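Long-range contacts in pancreatic lipase related protein 2 (Equus caballus, PDB 1W52), which probably hydrolyses ester bonds of galactolipids and triacylglycerols, releasing fatty acids, as a secreted, calcium-binding lipase of the alpha/beta hydrolase superfamily: residues Y5-G9 against A128-Y132; Y42-D48 against C92-L96; Q235-C239 against K267-Y271; N278-L283 against D336-W340; Y433-G437 against S448-C452. All blocks are in the same frame, centred on the assembly; numbering follows the deposited sequence.

Overall arrangement
Interactions 1 to 3 join parts of the alpha/beta hydrolase domain, interaction 4 lies where the chain leads into strand 340-344, and interaction 5 closes the C-terminus. Interaction 1 is the most buried and, like interaction 3, relies on side-chain packing against a helix. Interaction 2, partly buried, adds a lysine-to-carbonyl hydrogen bond. Interaction 4 is loop against loop, with one weak backbone hydrogen bond and a glycine close to T338 and W340. Interactions 3 and 4 have centres about 13 Å apart and touch: Y271 CE1 is 4.0 Å from Y337 CG. Interaction 5, mostly exposed, its centre about 65 Å from that of interaction 1, relies instead on a disulfide and strand pairing.

Interaction 1 of 5, residues Y5-G9 against A128-Y132; sequences YTPLG and AETAY
A classic beta bulge at the tip of the N-terminal hairpin packs here against a long helix of the alpha/beta hydrolase domain. The hairpin is formed by strands 3-5 and 9-11, which the C4-C10 disulfide also ties together. L8 and G9 both face Y5: Y5 N donates to G9 O at 2.7 Å, G9 N to Y5 O at 3.1 Å, and L8 N weakly to the same Y5 O at 3.2 Å. G9 has phi/psi of 92/-141°, where a CB would jam against the preceding carbonyl, so these backbone angles, by themselves, call for glycine.

Segment 128-132 is one helical turn within helix 116-141, with Y132 N bonded to A128 O at 2.7 Å. The backbones come nearest at L8 and A128, CA to CA 5.8 Å. L8 (chi1 m, chi2 t) is the buried residue of the loop; its CB sits 4.0 Å from A128 CB and its CD2 4.4 Å from Y132 CB. Its CD1 also comes within 3.0 Å of E129 OE2, a carboxylate oxygen engaged in a salt bridge with R56. P32, from helix 32-35, touches both L8 and E129. Y132 has chi1 near t, which turns its ring to the exposed P7. There a CH-pi contact forms over the ring face: P7 CG lies 4.0 Å from the Y132 ring centroid, 24° off its normal, and 3.7 Å from Y132 CZ.

Interaction 2 of 5, residues Y42-D48 against C92-L96; sequences YTNKNPD and CKKIL
Segment 42-48 starts within strand 38-43 and continues into a loop that turns a corner at P47 and D48; segment 92-96 is helical, with L96 N bonded to C92 O at 3.1 Å. The CA register is Y42-C92 6.8 Å, N44-L96 5.7 Å and P47-K93 5.9 Å. L96 (chi1 m, chi2 t) points toward the loop, its CD1 3.9 Å from Y42 CB. K93 (chi1 m, chi2 97°, between wells) has CG 3.2 Å from P47 O and NZ 3.0 Å from Y42 CE1; NZ donates to D48 O at 2.9 Å. The Y42 ring (chi1 m) has CD2 4.1 Å from C92 CB; C92 SG makes an oblique sulfur-aromatic contact, 5.5 Å from the ring centroid. N44 OD1 accepts from T101 N and N44 ND2 donates to E99 O, just before strand 102-107. In the alpha/beta hydrolase sheet, Y42 pairs through its backbone with C103 of that strand, the C92-C103 disulfide ties helix 87-96 to it, and I95 packs on helix 257-277.

Interaction 3 of 5, residues Q235-C239 against K267-Y271; sequences QMPGC and KSFEY
A type II beta turn, M236 to C239, packs against helix 257-277 of the alpha/beta hydrolase domain, a little beyond H265, the predicted charge-relay histidine. The turn has P237 at phi/psi -62/141° and G238 at 103/-17°, the latter angles calling for glycine, and closes with a weak C239 N to M236 O bond of 3.4 Å. The CA atoms of M236 and K267 are 7.3 Å apart.

K267 comes first along the helix. Its CB touches M236 CG at 3.8 Å, and its chain bends (chi1 and chi2 both m) to carry CE within 3.2 Å of P237 O and NZ within 3.8 Å of C239 SG, a sulfur held in the C239-C263 disulfide. S268 OG bonds back to H265 O, and F269 stacks on W87. One turn after K267, with Y271 N bonded to K267 O at 2.8 Å, Y271 (chi1 m) points to the loop again; its OH lies 3.2 Å from M236 SD and shares a weak hydrogen bond with T331 OG1. The thioether makes an edge-on Met-aromatic contact: M236 SD is 5.0 Å from the Y271 ring centroid, 85° off the normal, and 3.7 Å from Y271 CE2.

Interaction 4 of 5, residues N278-L283 against D336-W340; sequences NPDGFL and DYTSW
Two irregular loops cross near G281 and T338, whose CA atoms are 4.6 Å apart. The contact joins the loop after helix 257-277 to the chain leading into strand 340-344.

N278 points across, its CB 3.9 Å from T338 CG2, while its ND2 bonds back to S274 O at the helix end. The chain then turns, with a weak G281 N to N278 O bond of 2.7 Å. D280 brings its carbonyl O to 2.9 Å from W340 NE1. At G281 an ideal CB would lie 2.5 Å from T338 CG2, so only a residue without a side chain fits this close CA approach. G281 CA rests 3.9 Å from W340 CZ2, and G281 O accepts a weak hydrogen bond from S339 N at 3.4 Å, 147° at the hydrogen. F282 (chi1 m) tucks its ring beside the opposite backbone: CZ is 3.3 Å from D336 O, CE1 3.5 Å from Y337 O and CE2 3.8 Å from T338 CG2. Y337, at phi/psi 60/25° in the left-handed helical region, bends the chain here.

T338 OG1 donates to D336 OD2 at 2.5 Å, so that polar pair is settled within its own loop. Between the loops, the S339 N to G281 O bond is weak, and it is accompanied by close packing at G281, a glycine set near both a threonine methyl and an indole.

Interaction 5 of 5, residues Y433-G437 against S448-C452; sequences YKFCG and SLYPC
The chain's last residue is covalently tied back: C452 SG and C436 SG form a disulfide of 2.0 Å with chi3 of 117°, in the PLAT/LH2 domain, a beta-sandwich fold. The two-stranded antiparallel pairing beneath it is short, strands 435-436 and 450-451, and the touching parts run 124° apart end to end. F435 and P451 form the non-hydrogen-bonded pair, CA to CA 4.7 Å; C436 and Y450 form the hydrogen-bonded pair, CA to CA 5.9 Å. In the latter, C436 N donates to Y450 O at 3.2 Å. C436 and Y450 share a sheet face, and the disulfide reaches two residues past Y450, so its cysteines are not paired with each other.

L449 (chi2 p) points to the partner strand, its CB 3.7 Å from buried F435 CB. F435 CB also lies 3.1 Å from Y450 O, and its ring edge faces P451 N, F435 CD1 to P451 N 3.9 Å. Beyond the pairs, C452 N gives K434 O a weak hydrogen bond of 3.4 Å.

Interaction 1 of 5, residues Y5-G9 against A128-Y132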
# COMPACT_ATOMS: atom_id res chain seq x y z
N TYR A 5 9.95 -31.71 -11.80
CA TYR A 5 10.01 -30.99 -13.05
C TYR A 5 11.40 -30.43 -13.33
O TYR A 5 12.23 -30.27 -12.41
CB TYR A 5 8.99 -29.85 -13.06
CG TYR A 5 7.55 -30.21 -13.40
CD1 TYR A 5 7.16 -30.45 -14.71
CD2 TYR A 5 6.56 -30.26 -12.40
CE1 TYR A 5 5.84 -30.74 -15.01
CE2 TYR A 5 5.25 -30.55 -12.69
CZ TYR A 5 4.90 -30.79 -14.00
OH TYR A 5 3.60 -31.06 -14.29
N THR A 6 11.56 -30.14 -14.63
CA THR A 6 12.79 -29.70 -15.34
C THR A 6 14.02 -29.47 -14.41
O THR A 6 14.60 -30.50 -14.00
CB THR A 6 12.44 -28.51 -16.35
OG1 THR A 6 11.71 -27.48 -15.68
CG2 THR A 6 11.46 -28.93 -17.47
N PRO A 7 14.46 -28.21 -14.13
CA PRO A 7 15.43 -27.95 -13.04
C PRO A 7 14.81 -27.47 -11.73
O PRO A 7 15.53 -27.11 -10.79
CB PRO A 7 16.28 -26.83 -13.62
CG PRO A 7 15.35 -26.05 -14.50
CD PRO A 7 14.23 -26.95 -14.88
N LEU A 8 13.49 -27.45 -11.68
CA LEU A 8 12.78 -26.82 -10.58
C LEU A 8 12.59 -27.78 -9.40
O LEU A 8 12.25 -27.37 -8.30
CB LEU A 8 11.43 -26.32 -11.07
CG LEU A 8 11.41 -25.61 -12.41
CD1 LEU A 8 9.97 -25.20 -12.70
CD2 LEU A 8 12.33 -24.44 -12.44
N GLY A 9 12.79 -29.06 -9.65
CA GLY A 9 12.77 -30.00 -8.55
C GLY A 9 11.40 -30.59 -8.35
O GLY A 9 10.69 -30.87 -9.32
N ALA A 128 9.64 -21.08 -8.13
CA ALA A 128 10.79 -21.77 -8.65
C ALA A 128 11.32 -21.23 -9.96
O ALA A 128 12.47 -20.98 -10.04
CB ALA A 128 10.44 -23.24 -8.80
N GLU A 129 10.50 -21.07 -10.98
CA GLU A 129 10.95 -20.37 -12.17
C GLU A 129 11.75 -19.16 -11.76
O GLU A 129 12.85 -18.96 -12.25
CB GLU A 129 9.82 -19.84 -13.04
CG GLU A 129 8.91 -20.90 -13.59
CD GLU A 129 9.56 -21.72 -14.69
OE1 GLU A 129 10.09 -21.13 -15.65
OE2 GLU A 129 9.53 -22.96 -14.58
N THR A 130 11.17 -18.34 -10.88
CA THR A 130 11.76 -17.06 -10.48
C THR A 130 13.01 -17.29 -9.65
O THR A 130 14.10 -16.92 -10.07
CB THR A 130 10.70 -16.16 -9.76
OG1 THR A 130 9.86 -15.58 -10.76
CG2 THR A 130 11.31 -14.96 -9.06
N ALA A 131 12.86 -17.89 -8.48
CA ALA A 131 14.02 -18.34 -7.69
C ALA A 131 15.13 -18.85 -8.61
O ALA A 131 16.21 -18.35 -8.55
CB ALA A 131 13.63 -19.41 -6.71
N TYR A 132 14.85 -19.82 -9.46
CA TYR A 132 15.83 -20.34 -10.43
C TYR A 132 16.57 -19.34 -11.29
O TYR A 132 17.78 -19.48 -11.48
CB TYR A 132 15.14 -21.27 -11.40
CG TYR A 132 16.06 -21.98 -12.34
CD1 TYR A 132 17.13 -22.77 -11.86
CD2 TYR A 132 15.87 -21.87 -13.71
CE1 TYR A 132 17.96 -23.42 -12.73
CE2 TYR A 132 16.69 -22.52 -14.59
CZ TYR A 132 17.72 -23.29 -14.10
OH TYR A 132 18.49 -23.91 -15.03

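Interaction 2 of 5, residues Y42-D48 against C92-L96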
# COMPACT_ATOMS: atom_id res chain seq x y z
N TYR A 42 12.67 -5.12 -18.64
CA TYR A 42 12.65 -3.72 -18.91
C TYR A 42 13.85 -3.13 -18.15
O TYR A 42 14.14 -3.52 -17.03
CB TYR A 42 11.36 -3.12 -18.40
CG TYR A 42 10.08 -3.48 -19.16
CD1 TYR A 42 9.67 -2.72 -20.24
CD2 TYR A 42 9.24 -4.54 -18.74
CE1 TYR A 42 8.47 -3.02 -20.93
CE2 TYR A 42 8.03 -4.85 -19.43
CZ TYR A 42 7.66 -4.08 -20.52
OH TYR A 42 6.51 -4.33 -21.24
N THR A 43 14.55 -2.22 -18.82
CA THR A 43 15.74 -1.51 -18.31
C THR A 43 15.73 -0.13 -18.92
O THR A 43 15.04 0.10 -19.92
CB THR A 43 17.05 -2.19 -18.74
OG1 THR A 43 16.95 -2.59 -20.12
CG2 THR A 43 17.31 -3.48 -17.97
N ASN A 44 16.53 0.79 -18.38
CA ASN A 44 16.37 2.19 -18.77
C ASN A 44 16.73 2.31 -20.23
O ASN A 44 16.28 3.22 -20.91
CB ASN A 44 17.24 3.12 -17.94
CG ASN A 44 17.12 2.86 -16.49
OD1 ASN A 44 17.64 1.87 -16.01
ND2 ASN A 44 16.46 3.74 -15.78
N LYS A 45 17.51 1.34 -20.70
CA LYS A 45 17.91 1.26 -22.10
C LYS A 45 16.68 1.05 -22.97
O LYS A 45 16.46 1.81 -23.92
CB LYS A 45 18.96 0.14 -22.26
CG LYS A 45 20.23 0.33 -21.35
CD LYS A 45 21.19 -0.89 -21.34
CE LYS A 45 22.58 -0.56 -20.71
NZ LYS A 45 23.33 -1.77 -20.16
N ASN A 46 15.86 0.04 -22.61
CA ASN A 46 14.56 -0.26 -23.28
C ASN A 46 13.32 -0.16 -22.38
O ASN A 46 12.82 -1.17 -21.89
CB ASN A 46 14.58 -1.66 -23.89
CG ASN A 46 14.72 -2.77 -22.85
OD1 ASN A 46 15.77 -2.92 -22.23
ND2 ASN A 46 13.66 -3.54 -22.69
N PRO A 47 12.83 1.06 -22.18
CA PRO A 47 11.63 1.29 -21.35
C PRO A 47 10.24 1.11 -22.02
O PRO A 47 9.28 1.64 -21.49
CB PRO A 47 11.82 2.74 -20.88
CG PRO A 47 12.66 3.40 -21.96
CD PRO A 47 13.40 2.32 -22.68
N ASP A 48 10.14 0.36 -23.12
CA ASP A 48 8.85 0.18 -23.77
C ASP A 48 8.58 -1.25 -24.17
O ASP A 48 7.57 -1.81 -23.77
CB ASP A 48 8.75 1.06 -25.00
CG ASP A 48 8.99 2.50 -24.70
OD1 ASP A 48 8.21 3.03 -23.88
OD2 ASP A 48 9.92 3.16 -25.21
N CYS A 92 6.78 -1.34 -13.95
CA CYS A 92 8.20 -1.36 -14.32
C CYS A 92 8.67 -0.04 -14.93
O CYS A 92 9.57 0.60 -14.41
CB CYS A 92 8.53 -2.53 -15.25
SG CYS A 92 8.96 -4.03 -14.35
N LYS A 93 8.05 0.35 -16.05
CA LYS A 93 8.18 1.70 -16.59
C LYS A 93 8.23 2.82 -15.54
O LYS A 93 9.15 3.62 -15.54
CB LYS A 93 7.02 1.97 -17.57
CG LYS A 93 7.27 1.53 -19.04
CD LYS A 93 6.68 0.16 -19.41
CE LYS A 93 6.25 0.08 -20.88
NZ LYS A 93 6.02 -1.33 -21.31
N LYS A 94 7.26 2.91 -14.65
CA LYS A 94 7.32 4.00 -13.67
C LYS A 94 8.63 3.92 -12.87
O LYS A 94 9.27 4.95 -12.59
CB LYS A 94 6.12 4.03 -12.70
CG LYS A 94 4.74 4.37 -13.31
CD LYS A 94 3.69 4.84 -12.22
CE LYS A 94 2.28 4.22 -12.41
NZ LYS A 94 1.82 4.14 -13.82
N ILE A 95 9.02 2.70 -12.48
CA ILE A 95 10.26 2.52 -11.69
C ILE A 95 11.50 3.08 -12.43
O ILE A 95 12.32 3.71 -11.83
CB ILE A 95 10.47 1.03 -11.33
CG1 ILE A 95 9.48 0.60 -10.27
CG2 ILE A 95 11.88 0.80 -10.81
CD1 ILE A 95 9.57 -0.90 -9.94
N LEU A 96 11.57 2.84 -13.73
CA LEU A 96 12.66 3.33 -14.57
C LEU A 96 12.65 4.84 -14.86
O LEU A 96 13.63 5.37 -15.35
CB LEU A 96 12.64 2.59 -15.90
CG LEU A 96 12.76 1.07 -15.77
CD1 LEU A 96 12.53 0.40 -17.10
CD2 LEU A 96 14.10 0.65 -15.18

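Interaction 3 of 5, residues Q235-C239 against K267-Y271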
# COMPACT_ATOMS: atom_id res chain seq x y z
N GLN A 235 -11.36 -0.91 4.16
CA GLN A 235 -12.25 -0.27 3.21
C GLN A 235 -11.52 0.93 2.69
O GLN A 235 -11.19 1.81 3.40
CB GLN A 235 -13.58 0.09 3.87
CG GLN A 235 -14.48 -1.18 4.30
CD GLN A 235 -15.60 -0.88 5.40
OE1 GLN A 235 -15.77 0.26 5.86
NE2 GLN A 235 -16.35 -1.93 5.79
N MET A 236 -11.18 0.90 1.43
CA MET A 236 -10.35 1.91 0.85
C MET A 236 -11.33 2.91 0.27
O MET A 236 -12.31 2.51 -0.30
CB MET A 236 -9.48 1.34 -0.31
CG MET A 236 -8.44 0.33 0.06
SD MET A 236 -7.43 0.85 1.43
CE MET A 236 -8.17 -0.02 2.82
N PRO A 237 -11.02 4.20 0.39
CA PRO A 237 -11.72 5.27 -0.29
C PRO A 237 -11.62 5.14 -1.76
O PRO A 237 -10.51 4.80 -2.25
CB PRO A 237 -10.95 6.50 0.16
CG PRO A 237 -10.52 6.12 1.48
CD PRO A 237 -9.97 4.76 1.25
N GLY A 238 -12.73 5.45 -2.43
CA GLY A 238 -12.84 5.39 -3.87
C GLY A 238 -13.59 4.14 -4.27
O GLY A 238 -14.04 3.99 -5.40
N CYS A 239 -13.69 3.20 -3.34
CA CYS A 239 -14.31 1.92 -3.59
C CYS A 239 -15.64 1.92 -2.88
O CYS A 239 -15.77 2.55 -1.83
CB CYS A 239 -13.46 0.80 -3.00
SG CYS A 239 -11.83 0.65 -3.70
N LYS A 267 -6.35 -1.74 -4.64
CA LYS A 267 -5.78 -0.47 -4.28
C LYS A 267 -4.32 -0.65 -3.78
O LYS A 267 -3.51 0.24 -3.84
CB LYS A 267 -6.66 0.25 -3.24
CG LYS A 267 -7.97 0.95 -3.78
CD LYS A 267 -7.71 2.27 -4.56
CE LYS A 267 -8.97 3.22 -4.58
NZ LYS A 267 -9.77 3.10 -5.80
N SER A 268 -3.99 -1.83 -3.30
CA SER A 268 -2.66 -2.14 -2.89
C SER A 268 -1.63 -1.83 -3.96
O SER A 268 -0.62 -1.20 -3.68
CB SER A 268 -2.61 -3.61 -2.50
OG SER A 268 -2.81 -4.46 -3.62
N PHE A 269 -1.86 -2.29 -5.18
CA PHE A 269 -0.90 -1.97 -6.26
C PHE A 269 -1.07 -0.59 -6.89
O PHE A 269 -0.26 -0.14 -7.69
CB PHE A 269 -0.82 -3.06 -7.36
CG PHE A 269 -1.97 -3.08 -8.31
CD1 PHE A 269 -2.15 -2.08 -9.23
CD2 PHE A 269 -2.85 -4.16 -8.31
CE1 PHE A 269 -3.21 -2.14 -10.14
CE2 PHE A 269 -3.89 -4.22 -9.21
CZ PHE A 269 -4.06 -3.21 -10.14
N GLU A 270 -2.14 0.06 -6.53
CA GLU A 270 -2.41 1.36 -6.99
C GLU A 270 -1.57 2.25 -6.13
O GLU A 270 -0.74 2.98 -6.62
CB GLU A 270 -3.86 1.66 -6.76
CG GLU A 270 -4.78 0.80 -7.59
CD GLU A 270 -4.96 1.48 -8.86
OE1 GLU A 270 -3.95 1.60 -9.57
OE2 GLU A 270 -6.04 1.99 -9.09
N TYR A 271 -1.77 2.15 -4.83
CA TYR A 271 -1.05 3.01 -3.94
C TYR A 271 0.45 2.81 -4.20
O TYR A 271 1.21 3.78 -4.33
CB TYR A 271 -1.36 2.68 -2.50
CG TYR A 271 -2.80 2.82 -2.07
CD1 TYR A 271 -3.68 3.66 -2.70
CD2 TYR A 271 -3.27 2.10 -1.00
CE1 TYR A 271 -5.00 3.76 -2.28
CE2 TYR A 271 -4.60 2.19 -0.57
CZ TYR A 271 -5.46 3.02 -1.22
OH TYR A 271 -6.77 3.11 -0.79

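Interaction 4 of 5, residues N278-L283 against D336-W340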
# COMPACT_ATOMS: atom_id res chain seq x y z
N ASN A 278 5.84 9.29 -6.14
CA ASN A 278 5.36 10.26 -5.20
C ASN A 278 5.71 9.90 -3.81
O ASN A 278 4.86 9.94 -2.93
CB ASN A 278 3.84 10.35 -5.27
CG ASN A 278 3.37 10.91 -6.59
OD1 ASN A 278 3.44 12.12 -6.79
ND2 ASN A 278 2.90 10.05 -7.50
N PRO A 279 6.97 9.60 -3.60
CA PRO A 279 7.43 9.00 -2.34
C PRO A 279 6.82 9.65 -1.10
O PRO A 279 6.45 8.96 -0.16
CB PRO A 279 8.93 9.29 -2.34
CG PRO A 279 9.18 10.24 -3.61
CD PRO A 279 8.07 9.92 -4.54
N ASP A 280 6.72 10.98 -1.09
CA ASP A 280 6.31 11.72 0.11
C ASP A 280 4.82 11.66 0.29
O ASP A 280 4.24 12.38 1.10
CB ASP A 280 6.75 13.19 0.03
CG ASP A 280 8.28 13.35 -0.06
OD1 ASP A 280 9.00 12.87 0.88
OD2 ASP A 280 8.83 13.92 -1.05
N GLY A 281 4.19 10.78 -0.48
CA GLY A 281 2.77 10.83 -0.68
C GLY A 281 2.00 9.97 0.28
O GLY A 281 0.76 10.09 0.38
N PHE A 282 2.72 9.09 0.98
CA PHE A 282 2.09 8.03 1.75
C PHE A 282 2.92 7.74 2.95
O PHE A 282 3.51 6.68 3.03
CB PHE A 282 1.95 6.74 0.94
CG PHE A 282 1.35 6.90 -0.44
CD1 PHE A 282 0.05 6.55 -0.69
CD2 PHE A 282 2.11 7.34 -1.51
CE1 PHE A 282 -0.48 6.64 -1.99
CE2 PHE A 282 1.55 7.44 -2.83
CZ PHE A 282 0.28 7.11 -3.04
N LEU A 283 2.98 8.67 3.88
CA LEU A 283 3.78 8.47 5.06
C LEU A 283 3.03 7.68 6.10
O LEU A 283 2.00 8.09 6.56
CB LEU A 283 4.15 9.80 5.68
CG LEU A 283 5.14 10.77 4.99
CD1 LEU A 283 4.58 11.51 3.73
CD2 LEU A 283 5.58 11.78 6.03
N ASP A 336 -3.60 10.01 -8.04
CA ASP A 336 -2.35 9.51 -7.45
C ASP A 336 -2.54 9.16 -5.91
O ASP A 336 -1.64 8.60 -5.26
CB ASP A 336 -1.24 10.57 -7.68
CG ASP A 336 -1.34 11.76 -6.70
OD1 ASP A 336 -2.45 12.21 -6.38
OD2 ASP A 336 -0.37 12.30 -6.16
N TYR A 337 -3.72 9.46 -5.36
CA TYR A 337 -4.10 9.04 -4.01
C TYR A 337 -3.19 9.55 -2.90
O TYR A 337 -3.12 8.96 -1.81
CB TYR A 337 -4.19 7.50 -3.87
CG TYR A 337 -4.92 6.75 -4.98
CD1 TYR A 337 -4.23 6.22 -6.05
CD2 TYR A 337 -6.31 6.52 -4.92
CE1 TYR A 337 -4.86 5.57 -7.04
CE2 TYR A 337 -6.95 5.84 -5.90
CZ TYR A 337 -6.22 5.37 -6.97
OH TYR A 337 -6.79 4.64 -8.00
N THR A 338 -2.50 10.66 -3.14
CA THR A 338 -1.61 11.19 -2.11
C THR A 338 -2.36 12.07 -1.15
O THR A 338 -3.14 12.90 -1.56
CB THR A 338 -0.48 11.97 -2.72
OG1 THR A 338 -0.96 12.84 -3.75
CG2 THR A 338 0.46 11.04 -3.46
N SER A 339 -2.15 11.88 0.13
CA SER A 339 -2.75 12.74 1.12
C SER A 339 -1.69 13.08 2.14
O SER A 339 -0.80 12.28 2.44
CB SER A 339 -3.92 12.06 1.82
OG SER A 339 -3.95 12.38 3.23
N TRP A 340 -1.78 14.27 2.68
CA TRP A 340 -0.88 14.64 3.72
C TRP A 340 -1.67 14.92 4.96
O TRP A 340 -2.81 15.34 4.90
CB TRP A 340 -0.14 15.85 3.27
CG TRP A 340 0.97 15.49 2.38
CD1 TRP A 340 2.22 15.25 2.76
CD2 TRP A 340 0.93 15.31 0.96
NE1 TRP A 340 2.99 14.94 1.67
CE2 TRP A 340 2.23 14.99 0.55
CE3 TRP A 340 -0.06 15.39 -0.01
CZ2 TRP A 340 2.58 14.75 -0.80
CZ3 TRP A 340 0.30 15.16 -1.40
CH2 TRP A 340 1.61 14.85 -1.76

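Interaction 5 of 5, residues Y433-G437 against S448-C452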
# COMPACT_ATOMS: atom_id res chain seq x y z
N TYR A 433 1.77 26.48 13.01
CA TYR A 433 1.67 27.75 12.25
C TYR A 433 0.76 28.79 12.95
O TYR A 433 0.66 29.96 12.54
CB TYR A 433 1.08 27.49 10.86
CG TYR A 433 2.01 26.92 9.82
CD1 TYR A 433 2.32 25.56 9.78
CD2 TYR A 433 2.56 27.73 8.84
CE1 TYR A 433 3.17 25.03 8.79
CE2 TYR A 433 3.40 27.23 7.86
CZ TYR A 433 3.71 25.88 7.83
OH TYR A 433 4.55 25.40 6.85
N LYS A 434 0.13 28.30 14.02
CA LYS A 434 -1.00 28.91 14.77
C LYS A 434 -1.15 30.44 14.81
O LYS A 434 -0.17 31.21 14.83
CB LYS A 434 -1.06 28.38 16.22
CG LYS A 434 0.01 27.38 16.63
CD LYS A 434 -0.27 26.85 18.04
CE LYS A 434 0.94 26.99 18.95
NZ LYS A 434 0.53 26.99 20.39
N PHE A 435 -2.45 30.81 14.92
CA PHE A 435 -2.98 32.17 14.68
C PHE A 435 -3.89 32.75 15.79
O PHE A 435 -4.46 32.02 16.60
CB PHE A 435 -3.76 32.15 13.36
CG PHE A 435 -3.35 31.03 12.46
CD1 PHE A 435 -2.56 31.27 11.35
CD2 PHE A 435 -3.74 29.72 12.73
CE1 PHE A 435 -2.18 30.23 10.54
CE2 PHE A 435 -3.35 28.67 11.93
CZ PHE A 435 -2.56 28.93 10.82
N CYS A 436 -3.99 34.09 15.79
CA CYS A 436 -4.81 34.85 16.72
C CYS A 436 -5.89 35.52 15.89
O CYS A 436 -5.58 36.20 14.91
CB CYS A 436 -3.96 35.93 17.39
SG CYS A 436 -2.38 35.36 18.06
N GLY A 437 -7.16 35.34 16.27
CA GLY A 437 -8.25 36.00 15.58
C GLY A 437 -8.93 37.06 16.42
O GLY A 437 -10.15 37.15 16.39
N SER A 448 -10.56 35.51 8.89
CA SER A 448 -9.27 34.91 8.53
C SER A 448 -8.22 35.11 9.64
O SER A 448 -7.50 36.11 9.65
CB SER A 448 -8.77 35.44 7.18
OG SER A 448 -9.81 35.44 6.22
N LEU A 449 -8.13 34.16 10.59
CA LEU A 449 -7.12 34.23 11.65
C LEU A 449 -5.71 34.25 10.99
O LEU A 449 -5.55 33.70 9.90
CB LEU A 449 -7.28 33.04 12.62
CG LEU A 449 -7.97 33.28 13.98
CD1 LEU A 449 -9.48 33.29 13.88
CD2 LEU A 449 -7.55 32.30 15.07
N TYR A 450 -4.72 34.90 11.61
CA TYR A 450 -3.42 35.06 10.95
C TYR A 450 -2.21 34.93 11.90
O TYR A 450 -2.41 34.92 13.11
CB TYR A 450 -3.40 36.38 10.14
CG TYR A 450 -3.60 36.18 8.62
CD1 TYR A 450 -2.53 36.21 7.71
CD2 TYR A 450 -4.87 35.95 8.11
CE1 TYR A 450 -2.74 36.03 6.34
CE2 TYR A 450 -5.09 35.76 6.75
CZ TYR A 450 -4.03 35.81 5.87
OH TYR A 450 -4.27 35.64 4.54
N PRO A 451 -0.99 34.82 11.37
CA PRO A 451 0.21 34.44 12.13
C PRO A 451 0.41 35.12 13.47
O PRO A 451 0.07 36.29 13.60
CB PRO A 451 1.35 34.89 11.21
CG PRO A 451 0.80 34.78 9.85
CD PRO A 451 -0.64 35.06 9.95
N CYS A 452 0.97 34.40 14.44
CA CYS A 452 1.56 34.99 15.65
C CYS A 452 2.36 33.94 16.42
O CYS A 452 3.46 34.16 16.91
CB CYS A 452 0.51 35.63 16.56
SG CYS A 452 -1.03 34.69 16.68
OXT CYS A 452 1.94 32.79 16.57